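Local coordinates for arylesterase (Sulfolobus solfataricus, PDB 5L2P), which hydrolyses aryl esters such as phenyl acetate and also organophosphate triesters such as paraoxon, with broad substrate specificity, at residues A[74-78]-A[301-305]. Residues are numbered along the deposited sequence; the frame is centred on the assembly and turned at random.
Sequences NNGLV and LKDIF
The ring of F305, on the last turn of helix 287-305, lies flat against the backbone of G76, whose CA sits 3.8 Å from the ring centroid and almost on its normal, a CH-pi contact over the face. The lack of a side chain at G76 is consistent with so close an approach. Beside it the amide of N74 leans over the start of the same side chain, its plane turned 38° from the ring, with OD1 3.6 Å from F305 CD2. CG of N74 stands between its backbone N and carbonyl carbon (chi1 65°), which brings OD1 round to G76; N74 OD1 accepts from G76 N at 2.9 Å, on a lone pair in the carbonyl plane, closing an Asx turn, and ND2 is held by the carbonyl of C105. V78 reaches the ring at its edge, CG2 lying 4.0 Å from F305 CE2, and the same methyl touches L301 CD1, one helical turn earlier. An alanine in place of F305 would probably leave G76 CA and the V78 methyl without their aromatic partner and open a gap beside A151. The C-terminal helix thus packs against the sheet at the start of strand 77-81, in the helix-on-sheet layering of the alpha/beta hydrolase fold.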
loop_
_atom_site.group_PDB
_atom_site.type_symbol
_atom_site.label_atom_id
_atom_site.label_comp_id
_atom_site.label_asym_id
_atom_site.label_seq_id
_atom_site.Cartn_x
_atom_site.Cartn_y
_atom_site.Cartn_z
ATOM N N ASN A 74 36.815 5.738 18.312
ATOM C CA ASN A 74 37.084 4.446 17.692
ATOM C C ASN A 74 37.930 4.578 16.427
ATOM O O ASN A 74 38.122 5.683 15.900
ATOM C CB ASN A 74 35.786 3.695 17.410
ATOM C CG ASN A 74 34.927 4.384 16.391
ATOM O OD1 ASN A 74 35.215 4.364 15.197
ATOM N ND2 ASN A 74 33.852 5.011 16.853
ATOM N N ASN A 75 38.426 3.434 15.950
ATOM C CA ASN A 75 39.284 3.395 14.777
ATOM C C ASN A 75 38.544 2.965 13.505
ATOM O O ASN A 75 39.152 2.443 12.595
ATOM C CB ASN A 75 40.526 2.537 15.035
ATOM C CG ASN A 75 40.186 1.117 15.508
ATOM O OD1 ASN A 75 39.029 0.777 15.674
ATOM N ND2 ASN A 75 41.203 0.290 15.736
ATOM N N GLY A 76 37.249 3.238 13.441
ATOM C CA GLY A 76 36.484 3.002 12.246
ATOM C C GLY A 76 36.599 4.072 11.197
ATOM O O GLY A 76 37.096 5.155 11.463
ATOM N N LEU A 77 36.167 3.733 9.984
ATOM C CA LEU A 77 36.219 4.628 8.850
ATOM C C LEU A 77 34.954 4.525 8.034
ATOM O O LEU A 77 34.495 3.442 7.746
ATOM C CB LEU A 77 37.422 4.293 7.973
ATOM C CG LEU A 77 37.510 5.009 6.615
ATOM C CD1 LEU A 77 37.817 6.472 6.817
ATOM C CD2 LEU A 77 38.496 4.333 5.668
ATOM N N VAL A 78 34.403 5.677 7.648
ATOM C CA VAL A 78 33.217 5.742 6.821
ATOM C C VAL A 78 33.517 6.450 5.518
ATOM O O VAL A 78 33.892 7.612 5.526
ATOM C CB VAL A 78 32.086 6.472 7.541
ATOM C CG1 VAL A 78 30.855 6.615 6.637
ATOM C CG2 VAL A 78 31.725 5.746 8.849
ATOM N N LEU A 301 26.446 2.765 13.445
ATOM C CA LEU A 301 27.840 2.542 12.995
ATOM C C LEU A 301 28.834 2.529 14.139
ATOM O O LEU A 301 29.724 1.670 14.207
ATOM C CB LEU A 301 28.261 3.587 11.990
ATOM C CG LEU A 301 27.573 3.481 10.621
ATOM C CD1 LEU A 301 27.959 4.678 9.784
ATOM C CD2 LEU A 301 27.954 2.187 9.882
ATOM N N LYS A 302 28.677 3.487 15.036
ATOM C CA LYS A 302 29.514 3.556 16.249
ATOM C C LYS A 302 29.414 2.243 17.026
ATOM O O LYS A 302 30.387 1.719 17.513
ATOM C CB LYS A 302 29.041 4.712 17.107
ATOM C CG LYS A 302 29.747 4.852 18.433
ATOM C CD LYS A 302 29.081 5.960 19.217
ATOM C CE LYS A 302 29.560 6.017 20.642
ATOM N NZ LYS A 302 28.882 7.130 21.359
ATOM N N ASP A 303 28.214 1.703 17.102
ATOM C CA ASP A 303 27.972 0.432 17.758
ATOM C C ASP A 303 28.592 -0.751 17.037
ATOM O O ASP A 303 29.067 -1.674 17.666
ATOM C CB ASP A 303 26.468 0.210 17.887
ATOM C CG ASP A 303 26.140 -0.697 18.945
ATOM O OD1 ASP A 303 26.332 -1.889 18.694
ATOM O OD2 ASP A 303 25.713 -0.210 20.005
ATOM N N ILE A 304 28.589 -0.733 15.720
ATOM C CA ILE A 304 29.319 -1.750 14.960
ATOM C C ILE A 304 30.839 -1.602 15.107
ATOM O O ILE A 304 31.543 -2.582 15.113
ATOM C CB ILE A 304 28.939 -1.667 13.468
ATOM C CG1 ILE A 304 27.499 -2.123 13.259
ATOM C CG2 ILE A 304 29.874 -2.505 12.604
ATOM C CD1 ILE A 304 26.898 -1.679 11.947
ATOM N N PHE A 305 31.348 -0.376 15.201
ATOM C CA PHE A 305 32.782 -0.127 15.371
ATOM C C PHE A 305 33.320 -0.470 16.745
ATOM O O PHE A 305 34.485 -0.858 16.840
ATOM C CB PHE A 305 33.165 1.325 15.023
ATOM C CG PHE A 305 32.973 1.681 13.575
ATOM C CD1 PHE A 305 33.272 0.773 12.562
ATOM C CD2 PHE A 305 32.512 2.931 13.225
ATOM C CE1 PHE A 305 33.095 1.105 11.227
ATOM C CE2 PHE A 305 32.320 3.279 11.900
ATOM C CZ PHE A 305 32.617 2.369 10.891
#